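Local coordinates for protein RNA-dependent RNA polymerase (Toscana virus, PDB 6QVV) that probably cleaves capped host RNA to make primers for viral transcription, acting as the metal-dependent endonuclease at the N-terminus of the viral L protein, at residues Arg4-Gln9 with Thr119-Val124; Tyr36-Ser41 with Arg197-Glu202; Glu96-Leu101 with Ser158-Ile163; Asn145-Tyr150 with Leu165-Val170. All blocks are in the same frame, centred on the assembly; numbering follows the deposited sequence. Where two conformers were deposited one is given.

Contact 1 of 4, residues Arg4-Gln9 with Thr119-Val124; sequences RILKKQ and TETGHV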
loop_
_atom_site.group_PDB
_atom_site.type_symbol
_atom_site.label_atom_id
_atom_site.label_comp_id
_atom_site.label_asym_id
_atom_site.label_seq_id
_atom_site.Cartn_x
_atom_site.Cartn_y
_atom_site.Cartn_z
ATOM N N ARG A 4 -15.153 -14.609 -21.864
ATOM C CA ARG A 4 -15.288 -14.590 -20.410
ATOM C C ARG A 4 -16.731 -14.257 -20.031
ATOM O O ARG A 4 -17.207 -13.134 -20.242
ATOM C CB ARG A 4 -14.287 -13.610 -19.812
ATOM C CG ARG A 4 -12.842 -14.077 -20.008
ATOM C CD ARG A 4 -11.843 -12.947 -19.823
ATOM N NE ARG A 4 -12.047 -11.854 -20.771
ATOM C CZ ARG A 4 -11.760 -10.577 -20.516
ATOM N NH1 ARG A 4 -11.263 -10.227 -19.333
ATOM N NH2 ARG A 4 -11.981 -9.650 -21.442
ATOM N N ILE A 5 -17.417 -15.246 -19.457
ATOM C CA ILE A 5 -18.851 -15.167 -19.241
ATOM C C ILE A 5 -19.212 -14.274 -18.059
ATOM O O ILE A 5 -20.301 -13.682 -18.058
ATOM C CB ILE A 5 -19.416 -16.595 -19.107
ATOM C CG1 ILE A 5 -20.917 -16.602 -19.383
ATOM C CG2 ILE A 5 -19.121 -17.196 -17.750
ATOM C CD1 ILE A 5 -21.454 -17.952 -19.797
ATOM N N LEU A 6 -18.311 -14.114 -17.082
ATOM C CA LEU A 6 -18.560 -13.190 -15.983
ATOM C C LEU A 6 -18.757 -11.757 -16.465
ATOM O O LEU A 6 -19.351 -10.951 -15.745
ATOM C CB LEU A 6 -17.417 -13.257 -14.972
ATOM C CG LEU A 6 -17.302 -14.588 -14.212
ATOM C CD1 LEU A 6 -16.415 -14.459 -12.978
ATOM C CD2 LEU A 6 -18.661 -15.130 -13.829
ATOM N N LYS A 7 -18.290 -11.428 -17.671
ATOM C CA LYS A 7 -18.490 -10.101 -18.233
ATOM C C LYS A 7 -19.888 -9.904 -18.798
ATOM O O LYS A 7 -20.183 -8.824 -19.311
ATOM C CB LYS A 7 -17.466 -9.828 -19.337
ATOM C CG LYS A 7 -16.016 -9.935 -18.903
ATOM C CD LYS A 7 -15.123 -9.050 -19.768
ATOM C CE LYS A 7 -15.374 -7.584 -19.446
ATOM N NZ LYS A 7 -14.149 -6.753 -19.619
ATOM N N LYS A 8 -20.749 -10.913 -18.728
ATOM C CA LYS A 8 -22.073 -10.849 -19.326
ATOM C C LYS A 8 -23.182 -10.811 -18.276
ATOM O O LYS A 8 -24.310 -11.221 -18.553
ATOM C CB LYS A 8 -22.280 -12.031 -20.271
ATOM C CG LYS A 8 -21.166 -12.245 -21.312
ATOM C CD LYS A 8 -21.591 -13.320 -22.324
ATOM C CE LYS A 8 -20.422 -13.841 -23.167
ATOM N NZ LYS A 8 -19.697 -12.730 -23.823
ATOM N N GLN A 9 -22.872 -10.334 -17.045
ATOM C CA GLN A 9 -23.895 -10.278 -16.009
ATOM C C GLN A 9 -24.689 -8.990 -16.097
ATOM O O GLN A 9 -24.210 -7.982 -16.630
ATOM C CB GLN A 9 -23.263 -10.386 -14.624
ATOM C CG GLN A 9 -22.387 -11.599 -14.458
ATOM C CD GLN A 9 -21.948 -11.790 -13.031
ATOM O OE1 GLN A 9 -20.755 -11.774 -12.728
ATOM N NE2 GLN A 9 -22.912 -11.991 -12.142
ATOM N N THR A 119 -12.084 -6.021 -11.874
ATOM C CA THR A 119 -12.418 -7.425 -12.057
ATOM C C THR A 119 -13.372 -7.608 -13.240
ATOM O O THR A 119 -14.005 -6.660 -13.705
ATOM C CB THR A 119 -13.047 -7.990 -10.777
ATOM O OG1 THR A 119 -14.374 -7.471 -10.623
ATOM C CG2 THR A 119 -12.231 -7.603 -9.564
ATOM N N GLU A 120 -13.472 -8.862 -13.710
ATOM C CA GLU A 120 -14.389 -9.223 -14.794
ATOM C C GLU A 120 -15.824 -8.818 -14.497
ATOM O O GLU A 120 -16.574 -8.429 -15.403
ATOM C CB GLU A 120 -14.376 -10.734 -15.024
ATOM C CG GLU A 120 -13.036 -11.404 -15.017
ATOM C CD GLU A 120 -12.995 -12.593 -15.966
ATOM O OE1 GLU A 120 -12.085 -12.615 -16.816
ATOM O OE2 GLU A 120 -13.862 -13.500 -15.868
ATOM N N THR A 121 -16.251 -8.977 -13.245
ATOM C CA THR A 121 -17.620 -8.653 -12.881
ATOM C C THR A 121 -17.896 -7.157 -12.981
ATOM O O THR A 121 -19.055 -6.744 -12.876
ATOM C CB THR A 121 -17.897 -9.208 -11.479
ATOM O OG1 THR A 121 -17.450 -10.565 -11.442
ATOM C CG2 THR A 121 -19.375 -9.211 -11.160
ATOM N N GLY A 122 -16.867 -6.341 -13.215
ATOM C CA GLY A 122 -17.051 -4.923 -13.404
ATOM C C GLY A 122 -16.946 -4.072 -12.158
ATOM O O GLY A 122 -17.183 -2.864 -12.240
ATOM N N HIS A 123 -16.649 -4.667 -11.007
ATOM C CA HIS A 123 -16.308 -3.888 -9.832
ATOM C C HIS A 123 -14.900 -3.321 -9.991
ATOM O O HIS A 123 -14.072 -3.846 -10.740
ATOM C CB HIS A 123 -16.394 -4.748 -8.566
ATOM C CG HIS A 123 -17.793 -5.106 -8.159
ATOM N ND1 HIS A 123 -18.436 -6.239 -8.612
ATOM C CD2 HIS A 123 -18.665 -4.491 -7.322
ATOM C CE1 HIS A 123 -19.644 -6.302 -8.082
ATOM N NE2 HIS A 123 -19.807 -5.254 -7.293
ATOM N N VAL A 124 -14.635 -2.223 -9.293
ATOM C CA VAL A 124 -13.308 -1.627 -9.255
ATOM C C VAL A 124 -12.899 -1.439 -7.796
ATOM O O VAL A 124 -13.717 -1.050 -6.958
ATOM C CB VAL A 124 -13.269 -0.287 -10.020
ATOM C CG1 VAL A 124 -11.921 0.402 -9.834
ATOM C CG2 VAL A 124 -13.566 -0.498 -11.520
HETATM O O HOH W 1 -15.505 -15.408 -16.965
#

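Contact 2 of 4, residues Tyr36-Ser41 with Arg197-Glu202; sequences YVIKHS and RDIFEE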
loop_
_atom_site.group_PDB
_atom_site.type_symbol
_atom_site.label_atom_id
_atom_site.label_comp_id
_atom_site.label_asym_id
_atom_site.label_seq_id
_atom_site.Cartn_x
_atom_site.Cartn_y
_atom_site.Cartn_z
ATOM N N TYR A 36 21.290 -5.775 7.595
ATOM C CA TYR A 36 21.360 -5.167 6.272
ATOM C C TYR A 36 22.689 -4.439 6.128
ATOM O O TYR A 36 23.203 -3.858 7.088
ATOM C CB TYR A 36 20.192 -4.184 5.997
ATOM C CG TYR A 36 19.973 -3.208 7.117
ATOM C CD1 TYR A 36 19.072 -3.486 8.145
ATOM C CD2 TYR A 36 20.703 -2.034 7.183
ATOM C CE1 TYR A 36 18.898 -2.608 9.202
ATOM C CE2 TYR A 36 20.533 -1.138 8.231
ATOM C CZ TYR A 36 19.634 -1.429 9.240
ATOM O OH TYR A 36 19.477 -0.542 10.284
ATOM N N VAL A 37 23.238 -4.487 4.918
ATOM C CA VAL A 37 24.479 -3.813 4.553
ATOM C C VAL A 37 24.154 -2.812 3.452
ATOM O O VAL A 37 23.709 -3.207 2.368
ATOM C CB VAL A 37 25.538 -4.819 4.080
ATOM C CG1 VAL A 37 26.799 -4.093 3.631
ATOM C CG2 VAL A 37 25.844 -5.828 5.184
ATOM N N ILE A 38 24.361 -1.529 3.726
ATOM C CA ILE A 38 24.100 -0.460 2.766
ATOM C C ILE A 38 25.415 -0.015 2.136
ATOM O O ILE A 38 26.389 0.271 2.848
ATOM C CB ILE A 38 23.399 0.733 3.437
ATOM C CG1 ILE A 38 22.082 0.290 4.072
ATOM C CG2 ILE A 38 23.188 1.847 2.430
ATOM C CD1 ILE A 38 21.473 1.329 4.986
ATOM N N LYS A 39 25.445 0.072 0.807
ATOM C CA LYS A 39 26.641 0.510 0.099
ATOM C C LYS A 39 26.296 1.569 -0.936
ATOM O O LYS A 39 25.247 1.504 -1.587
ATOM C CB LYS A 39 27.341 -0.656 -0.601
ATOM C CG LYS A 39 27.944 -1.677 0.335
ATOM C CD LYS A 39 28.558 -2.812 -0.450
ATOM C CE LYS A 39 29.229 -3.819 0.459
ATOM N NZ LYS A 39 29.910 -4.872 -0.352
ATOM N N HIS A 40 27.194 2.537 -1.089
ATOM C CA HIS A 40 27.091 3.491 -2.182
ATOM C C HIS A 40 27.079 2.761 -3.519
ATOM O O HIS A 40 27.691 1.704 -3.686
ATOM C CB HIS A 40 28.263 4.470 -2.139
ATOM C CG HIS A 40 28.174 5.465 -1.027
ATOM N ND1 HIS A 40 26.980 6.018 -0.617
ATOM C CD2 HIS A 40 29.130 5.995 -0.226
ATOM C CE1 HIS A 40 27.204 6.855 0.381
ATOM N NE2 HIS A 40 28.500 6.858 0.639
ATOM N N SER A 41 26.370 3.331 -4.482
ATOM C CA SER A 41 26.330 2.742 -5.807
ATOM C C SER A 41 26.429 3.862 -6.832
ATOM O O SER A 41 26.765 5.005 -6.504
ATOM C CB SER A 41 25.064 1.901 -6.000
ATOM O OG SER A 41 23.959 2.732 -6.303
ATOM N N ARG A 197 12.036 1.483 8.670
ATOM C CA ARG A 197 12.394 2.627 9.501
ATOM C C ARG A 197 13.881 2.613 9.816
ATOM O O ARG A 197 14.561 3.637 9.692
ATOM C CB ARG A 197 11.580 2.603 10.796
ATOM C CG ARG A 197 10.374 3.507 10.805
ATOM C CD ARG A 197 9.398 3.079 11.885
ATOM N NE ARG A 197 9.741 3.589 13.215
ATOM C CZ ARG A 197 8.932 4.352 13.945
ATOM N NH1 ARG A 197 7.743 4.698 13.465
ATOM N NH2 ARG A 197 9.307 4.775 15.147
ATOM N N ASP A 198 14.394 1.451 10.244
ATOM C CA ASP A 198 15.811 1.316 10.559
ATOM C C ASP A 198 16.668 1.659 9.347
ATOM O O ASP A 198 17.620 2.437 9.448
ATOM C CB ASP A 198 16.109 -0.104 11.051
ATOM C CG ASP A 198 15.478 -0.408 12.423
ATOM O OD1 ASP A 198 14.932 0.524 13.059
ATOM O OD2 ASP A 198 15.525 -1.585 12.872
ATOM N N ILE A 199 16.331 1.100 8.186
ATOM C CA ILE A 199 17.116 1.370 6.987
ATOM C C ILE A 199 17.029 2.842 6.614
ATOM O O ILE A 199 18.033 3.470 6.254
ATOM C CB ILE A 199 16.651 0.463 5.836
ATOM C CG1 ILE A 199 16.987 -0.996 6.165
ATOM C CG2 ILE A 199 17.279 0.916 4.505
ATOM C CD1 ILE A 199 16.295 -2.012 5.277
ATOM N N PHE A 200 15.836 3.426 6.722
ATOM C CA PHE A 200 15.666 4.807 6.289
ATOM C C PHE A 200 16.490 5.775 7.128
ATOM O O PHE A 200 17.024 6.755 6.599
ATOM C CB PHE A 200 14.201 5.203 6.327
ATOM C CG PHE A 200 13.953 6.547 5.752
ATOM C CD1 PHE A 200 14.173 6.779 4.407
ATOM C CD2 PHE A 200 13.523 7.596 6.552
ATOM C CE1 PHE A 200 13.954 8.029 3.862
ATOM C CE2 PHE A 200 13.301 8.845 6.015
ATOM C CZ PHE A 200 13.520 9.064 4.672
ATOM N N GLU A 201 16.604 5.528 8.436
ATOM C CA GLU A 201 17.390 6.426 9.277
ATOM C C GLU A 201 18.857 6.434 8.858
ATOM O O GLU A 201 19.518 7.478 8.923
ATOM C CB GLU A 201 17.246 6.043 10.753
ATOM N N GLU A 202 19.381 5.305 8.393
ATOM C CA GLU A 202 20.751 5.326 7.897
ATOM C C GLU A 202 20.841 5.867 6.477
ATOM O O GLU A 202 21.890 6.392 6.099
ATOM C CB GLU A 202 21.372 3.927 8.017
ATOM C CG GLU A 202 21.129 3.322 9.415
ATOM C CD GLU A 202 22.121 2.231 9.836
ATOM O OE1 GLU A 202 23.241 2.153 9.269
ATOM O OE2 GLU A 202 21.765 1.454 10.759
#

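Contact 3 of 4, residues Glu96-Leu101 with Ser158-Ile163; sequences EVFGVL and SAIKPI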
loop_
_atom_site.group_PDB
_atom_site.type_symbol
_atom_site.label_atom_id
_atom_site.label_comp_id
_atom_site.label_asym_id
_atom_site.label_seq_id
_atom_site.Cartn_x
_atom_site.Cartn_y
_atom_site.Cartn_z
ATOM N N GLU A 96 -6.555 6.125 -16.792
ATOM C CA GLU A 96 -6.264 4.907 -17.536
ATOM C C GLU A 96 -7.387 3.892 -17.413
ATOM O O GLU A 96 -7.552 3.054 -18.301
ATOM C CB GLU A 96 -4.946 4.300 -17.067
ATOM C CG GLU A 96 -3.773 5.243 -17.238
ATOM C CD GLU A 96 -2.486 4.692 -16.662
ATOM O OE1 GLU A 96 -2.290 3.452 -16.731
ATOM O OE2 GLU A 96 -1.675 5.502 -16.148
ATOM N N VAL A 97 -8.179 3.957 -16.345
ATOM C CA VAL A 97 -9.220 2.961 -16.098
ATOM C C VAL A 97 -10.613 3.472 -16.468
ATOM O O VAL A 97 -11.449 2.708 -16.949
ATOM C CB VAL A 97 -9.170 2.492 -14.627
ATOM C CG1 VAL A 97 -10.207 1.404 -14.375
ATOM C CG2 VAL A 97 -7.758 2.021 -14.256
ATOM N N PHE A 98 -10.919 4.743 -16.240
ATOM C CA PHE A 98 -12.279 5.204 -16.480
ATOM C C PHE A 98 -12.388 6.127 -17.681
ATOM O O PHE A 98 -13.500 6.358 -18.175
ATOM C CB PHE A 98 -12.828 5.924 -15.237
ATOM C CG PHE A 98 -12.931 5.041 -14.020
ATOM C CD1 PHE A 98 -14.081 4.300 -13.778
ATOM C CD2 PHE A 98 -11.875 4.949 -13.118
ATOM C CE1 PHE A 98 -14.180 3.476 -12.654
ATOM C CE2 PHE A 98 -11.975 4.137 -11.999
ATOM C CZ PHE A 98 -13.122 3.390 -11.772
ATOM N N GLY A 99 -11.269 6.625 -18.180
ATOM C CA GLY A 99 -11.309 7.698 -19.135
ATOM C C GLY A 99 -11.605 8.985 -18.406
ATOM O O GLY A 99 -11.898 8.982 -17.205
ATOM N N VAL A 100 -11.514 10.095 -19.127
ATOM C CA VAL A 100 -11.841 11.382 -18.545
ATOM C C VAL A 100 -13.345 11.429 -18.300
ATOM O O VAL A 100 -14.122 10.725 -18.954
ATOM C CB VAL A 100 -11.333 12.494 -19.481
ATOM C CG1 VAL A 100 -12.108 13.754 -19.330
ATOM C CG2 VAL A 100 -9.853 12.740 -19.223
ATOM N N LEU A 101 -13.756 12.213 -17.304
ATOM C CA LEU A 101 -15.077 12.085 -16.702
ATOM C C LEU A 101 -16.160 12.918 -17.367
ATOM O O LEU A 101 -17.206 12.370 -17.735
ATOM C CB LEU A 101 -14.974 12.424 -15.216
ATOM C CG LEU A 101 -16.016 11.804 -14.322
ATOM C CD1 LEU A 101 -16.013 10.310 -14.550
ATOM C CD2 LEU A 101 -15.631 12.145 -12.911
ATOM N N SER A 158 -17.600 6.237 -9.495
ATOM C CA SER A 158 -18.491 5.124 -9.174
ATOM C C SER A 158 -19.772 5.184 -9.988
ATOM O O SER A 158 -20.489 4.180 -10.055
ATOM C CB SER A 158 -18.824 5.074 -7.675
ATOM O OG SER A 158 -19.720 6.111 -7.284
ATOM N N ALA A 159 -20.056 6.319 -10.640
ATOM C CA ALA A 159 -21.165 6.363 -11.578
ATOM C C ALA A 159 -20.882 5.545 -12.819
ATOM O O ALA A 159 -21.821 5.228 -13.557
ATOM C CB ALA A 159 -21.484 7.800 -11.987
ATOM N N ILE A 160 -19.613 5.220 -13.073
ATOM C CA ILE A 160 -19.233 4.429 -14.246
ATOM C C ILE A 160 -19.131 2.957 -13.901
ATOM O O ILE A 160 -19.764 2.120 -14.549
ATOM C CB ILE A 160 -17.913 4.966 -14.842
ATOM C CG1 ILE A 160 -18.105 6.371 -15.407
ATOM C CG2 ILE A 160 -17.388 4.040 -15.930
ATOM C CD1 ILE A 160 -16.803 7.059 -15.661
ATOM N N LYS A 161 -18.339 2.618 -12.868
ATOM C CA LYS A 161 -18.272 1.264 -12.300
ATOM C C LYS A 161 -18.247 1.385 -10.782
ATOM O O LYS A 161 -17.640 2.324 -10.249
ATOM C CB LYS A 161 -17.038 0.490 -12.776
ATOM C CG LYS A 161 -16.879 0.416 -14.302
ATOM C CD LYS A 161 -15.646 -0.388 -14.707
ATOM C CE LYS A 161 -15.372 -0.298 -16.193
ATOM N NZ LYS A 161 -14.122 0.482 -16.456
ATOM N N PRO A 162 -18.902 0.478 -10.055
ATOM C CA PRO A 162 -18.863 0.576 -8.593
ATOM C C PRO A 162 -17.427 0.471 -8.102
ATOM O O PRO A 162 -16.595 -0.224 -8.684
ATOM C CB PRO A 162 -19.713 -0.614 -8.130
ATOM C CG PRO A 162 -19.694 -1.564 -9.266
ATOM C CD PRO A 162 -19.644 -0.715 -10.503
ATOM N N ILE A 163 -17.136 1.192 -7.033
ATOM C CA ILE A 163 -15.798 1.255 -6.473
ATOM C C ILE A 163 -15.878 0.965 -4.981
ATOM O O ILE A 163 -16.788 1.453 -4.299
ATOM C CB ILE A 163 -15.162 2.637 -6.724
ATOM C CG1 ILE A 163 -15.052 2.905 -8.228
ATOM C CG2 ILE A 163 -13.818 2.744 -6.003
ATOM C CD1 ILE A 163 -14.461 4.251 -8.575
#

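Contact 4 of 4, residues Asn145-Tyr150 with Leu165-Val170; sequences NKIAKY and LYIIAV. With SO4 (sulfate ion), chain F; SO4 (sulfate ion), chain G.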
loop_
_atom_site.group_PDB
_atom_site.type_symbol
_atom_site.label_atom_id
_atom_site.label_comp_id
_atom_site.label_asym_id
_atom_site.label_seq_id
_atom_site.Cartn_x
_atom_site.Cartn_y
_atom_site.Cartn_z
ATOM N N ASN A 145 -7.099 10.786 6.223
ATOM C CA ASN A 145 -6.603 11.728 5.230
ATOM C C ASN A 145 -6.492 11.094 3.851
ATOM O O ASN A 145 -6.779 11.757 2.849
ATOM C CB ASN A 145 -5.263 12.312 5.672
ATOM C CG ASN A 145 -5.389 13.143 6.937
ATOM O OD1 ASN A 145 -6.497 13.487 7.362
ATOM N ND2 ASN A 145 -4.259 13.469 7.546
ATOM N N LYS A 146 -6.124 9.817 3.763
ATOM C CA LYS A 146 -6.099 9.197 2.442
ATOM C C LYS A 146 -7.508 9.045 1.880
ATOM O O LYS A 146 -7.724 9.214 0.673
ATOM C CB LYS A 146 -5.393 7.842 2.494
ATOM C CG LYS A 146 -3.898 7.936 2.670
ATOM C CD LYS A 146 -3.270 8.952 1.733
ATOM C CE LYS A 146 -1.742 8.957 1.905
ATOM N NZ LYS A 146 -1.075 9.936 0.988
ATOM N N ILE A 147 -8.480 8.717 2.738
ATOM C CA ILE A 147 -9.869 8.646 2.290
ATOM C C ILE A 147 -10.321 9.996 1.763
ATOM O O ILE A 147 -10.980 10.084 0.724
ATOM C CB ILE A 147 -10.783 8.171 3.434
ATOM C CG1 ILE A 147 -10.500 6.703 3.784
ATOM C CG2 ILE A 147 -12.268 8.466 3.101
ATOM C CD1 ILE A 147 -11.313 6.217 4.953
ATOM N N ALA A 148 -9.972 11.072 2.471
ATOM C CA ALA A 148 -10.342 12.405 2.014
ATOM C C ALA A 148 -9.632 12.762 0.709
ATOM O O ALA A 148 -10.229 13.376 -0.184
ATOM C CB ALA A 148 -10.039 13.423 3.113
ATOM N N LYS A 149 -8.369 12.363 0.570
ATOM C CA LYS A 149 -7.627 12.631 -0.660
ATOM C C LYS A 149 -8.314 12.037 -1.892
ATOM O O LYS A 149 -8.317 12.657 -2.962
ATOM C CB LYS A 149 -6.199 12.089 -0.527
ATOM C CG LYS A 149 -5.341 12.224 -1.793
ATOM C CD LYS A 149 -3.883 11.873 -1.507
ATOM C CE LYS A 149 -3.001 12.100 -2.727
ATOM N NZ LYS A 149 -2.642 13.531 -2.882
ATOM N N TYR A 150 -8.909 10.847 -1.771
ATOM C CA TYR A 150 -9.394 10.133 -2.951
ATOM C C TYR A 150 -10.906 9.946 -3.032
ATOM O O TYR A 150 -11.380 9.434 -4.054
ATOM C CB TYR A 150 -8.736 8.749 -3.036
ATOM C CG TYR A 150 -7.254 8.818 -3.291
ATOM C CD1 TYR A 150 -6.768 9.122 -4.557
ATOM C CD2 TYR A 150 -6.339 8.606 -2.262
ATOM C CE1 TYR A 150 -5.412 9.195 -4.800
ATOM C CE2 TYR A 150 -4.991 8.678 -2.489
ATOM C CZ TYR A 150 -4.524 8.974 -3.769
ATOM O OH TYR A 150 -3.168 9.050 -4.018
ATOM N N LEU A 165 -13.320 1.515 -1.731
ATOM C CA LEU A 165 -12.105 2.227 -1.375
ATOM C C LEU A 165 -11.491 1.588 -0.122
ATOM O O LEU A 165 -12.140 1.515 0.921
ATOM C CB LEU A 165 -12.418 3.709 -1.166
ATOM C CG LEU A 165 -11.269 4.600 -0.691
ATOM C CD1 LEU A 165 -10.196 4.695 -1.774
ATOM C CD2 LEU A 165 -11.767 5.983 -0.297
ATOM N N TYR A 166 -10.250 1.117 -0.228
ATOM C CA TYR A 166 -9.555 0.502 0.895
ATOM C C TYR A 166 -8.322 1.302 1.269
ATOM O O TYR A 166 -7.691 1.942 0.419
ATOM C CB TYR A 166 -9.135 -0.936 0.598
ATOM C CG TYR A 166 -10.307 -1.885 0.593
ATOM C CD1 TYR A 166 -10.979 -2.200 1.776
ATOM C CD2 TYR A 166 -10.761 -2.447 -0.590
ATOM C CE1 TYR A 166 -12.061 -3.056 1.774
ATOM C CE2 TYR A 166 -11.844 -3.306 -0.603
ATOM C CZ TYR A 166 -12.490 -3.608 0.583
ATOM O OH TYR A 166 -13.566 -4.463 0.559
ATOM N N ILE A 167 -7.989 1.251 2.557
ATOM C CA ILE A 167 -6.839 1.937 3.128
ATOM C C ILE A 167 -6.087 0.941 3.996
ATOM O O ILE A 167 -6.707 0.128 4.697
ATOM C CB ILE A 167 -7.248 3.164 3.976
ATOM C CG1 ILE A 167 -8.237 4.048 3.225
ATOM C CG2 ILE A 167 -6.015 3.976 4.375
ATOM C CD1 ILE A 167 -7.665 4.703 1.957
ATOM N N ILE A 168 -4.755 1.000 3.940
ATOM C CA ILE A 168 -3.877 0.386 4.933
ATOM C C ILE A 168 -2.965 1.479 5.468
ATOM O O ILE A 168 -2.195 2.082 4.704
ATOM C CB ILE A 168 -3.043 -0.773 4.351
ATOM C CG1 ILE A 168 -3.922 -1.798 3.632
ATOM C CG2 ILE A 168 -2.306 -1.498 5.440
ATOM C CD1 ILE A 168 -3.103 -2.907 2.930
ATOM N N ALA A 169 -3.034 1.732 6.775
ATOM C CA ALA A 169 -2.141 2.683 7.434
ATOM C C ALA A 169 -1.356 1.949 8.506
ATOM O O ALA A 169 -1.948 1.403 9.448
ATOM C CB ALA A 169 -2.918 3.853 8.046
ATOM N N VAL A 170 -0.023 1.940 8.371
ATOM C CA VAL A 170 0.851 1.228 9.302
ATOM C C VAL A 170 1.444 2.206 10.314
ATOM O O VAL A 170 1.833 3.331 9.969
ATOM C CB VAL A 170 1.960 0.475 8.543
ATOM C CG1 VAL A 170 2.924 1.450 7.872
ATOM C CG2 VAL A 170 2.689 -0.446 9.469
HETATM S S SO4 F . -1.762 11.535 -6.400
HETATM O O1 SO4 F . -0.941 11.444 -5.193
HETATM O O2 SO4 F . -0.967 11.094 -7.545
HETATM O O3 SO4 F . -2.219 12.923 -6.572
HETATM O O4 SO4 F . -2.918 10.651 -6.287
HETATM S S SO4 G . -1.786 13.356 2.287
HETATM O O1 SO4 G . -2.201 11.971 2.106
HETATM O O2 SO4 G . -0.326 13.449 2.272
HETATM O O3 SO4 G . -2.317 14.196 1.203
HETATM O O4 SO4 G . -2.313 13.767 3.588
#

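Contact 1 of 4, residues Arg4-Gln9 with Thr119-Val124
The tight turn of a beta-hairpin, T119-G122, meets the short 3-10 turn of residues 5-7 through E120 and T121, which touch R4, L6, K7 and Q9. E120 carries most of the contact. Its CG stands beside the backbone N (chi1 -43°), and a bend at chi2 carries the carboxylate over to R4 and L6. E120 OE1 lies at the edge of the R4 guanidinium, near its plane, and forms a long salt bridge of 3.6 Å to R4 NH1. R4 CD comes closer still to E120 OE1, at 3.0 Å. The two flat groups are turned 67° apart. K7 CD packs over one guanidinium face, near the rim. The other carboxylate oxygen, E120 OE2, takes a hydrogen bond of 2.7 Å from a water. That water accepts one from L6 N at 3.1 Å, which ties the turn to the 3-10 backbone. L6 CB rests 3.7 Å from E120 OE2. At the far end, Q9 OE1 touches the methyl T121 CG2 at 3.3 Å. G122 N bonds T119 O and T119 N bonds H123 O. With G122 at positive phi, this is the type I turn plus G1 bulge of a 3:5 beta-hairpin.

Contact 2 of 4, residues Tyr36-Ser41 with Arg197-Glu202
Y36 on the strand and I199 on the helix make a CH-pi contact. I199 CG1 sits over the centre of one face of the Y36 ring, 3.7 Å from the centroid and 7° off the normal. Y36 CG lies between the backbone N and the carbonyl carbon (chi1 48°), the crowded position, which takes the ring out across I199. One hydrogen bond joins the segments. Y36 OH donates to E202 OE2 at 3.1 Å and meets the carboxylate from above, 53° out of its plane. Y36 OH also passes D198 CB at 3.5 Å. The remaining contacts are apolar. I38 CD1 lies 4.0 Å from E202 CB and 4.2 Å from I199 CG2. Strand 36-40 is an outermost strand of a three-stranded antiparallel sheet. The axes of segments 36-40 and 197-202 run roughly parallel and come within 10.4 Å. I47 of strand 44-49 touches both Y36 and I199, and F77 of helix 77-82 packs against I199.

Contact 3 of 4, residues Glu96-Leu101 with Ser158-Ile163
F98, in the last turn of helix 94-98, reaches I160, K161 and I163 with successive atoms. At the root, F98 CB is 4.2 Å from I160 CD1. CG stands beside the backbone N (chi1 -63°), and the ring extends toward the 158-163 loop, the link from helix 136-157 into strand 163-171 of a beta-alpha-beta unit. F98 CD1 meets I160 CG2 at 4.0 Å, the methyl lying at the ring edge and in its plane. F98 CE1 faces K161 CB at 4.1 Å, also near the ring plane. At the tip, F98 CZ meets I163 CD1 at 3.6 Å, with I163 coming from the opposite direction. V97 CG1 lies over one ring face, offset toward the rim. I160 CD1 also meets L101 CD1, at 3.5 Å. G99, with positive phi, ends the helix between F98 and L101. K161 takes a different course. Its chain runs out straight before bending at chi4, and K161 NZ comes to 3.5 Å from V97 O. The ammonium also has a salt bridge to E118 of strand 115-118. R157 and V124 add further contacts to F98. The join is thus mainly apolar, an aromatic ring set among aliphatic side chains, and the lysine charge is probably balanced by the E118 carboxylate.

Contact 4 of 4, residues Asn145-Tyr150 with Leu165-Val170
Y150, whose CB lies 4.5 Å from L165 CD1, has K149 CG over one face of its ring, 3.6 Å above the plane and toward the rim. At the ring edge, near the plane, lies O4 of the chain F sulfate. Y150 OH donates a hydrogen bond of 2.8 Å to this O4. Toward the strand the contact is aliphatic. I147 CG1 meets I167 CG1 at 3.5 Å. I147 CG2 faces L165 CD2 at 4.2 Å. K146 gives its CB to I167 CD1 at 3.9 Å. The bend at chi2 (-47°) then turns the rest of the lysine away, and K146 NZ bonds O1 of the chain G sulfate at 2.6 Å. The helix packs on strand 163-171 as part of a beta-alpha-beta unit with strand 124-131. A manganese (III) ion is bound about 5 Å from the K146 side chain. The helix is therefore two-sided: branched carbons pack on the sheet, while its lysine and tyrosine tips hold anions. The sulfates probably come from the crystallisation liquor, but may mark places suited to negative groups.

Overall arrangement
Contacts 1 and 3 are neighbours, their centres about 15 Å apart. They meet where V124 N probably hydrogen-bonds P162 O at 2.9 Å, so the start of strand 124-131 is bonded to the loop that contact 3 uses. Contact 3 leads into contact 4, since residues 158-163 lie between helix 136-157 and strand 163-171; their centres are about 18 Å apart. Contact 4 is the buried one, its centre about 10 Å from the chain centre, with the K146 side chain about 5 Å from the bound manganese. Contact 2 lies across the molecule, its centre about 44 Å from that of contact 1 and about 28 Å from that of contact 4. Contacts 3 and 4 are both nested inside the loop it closes.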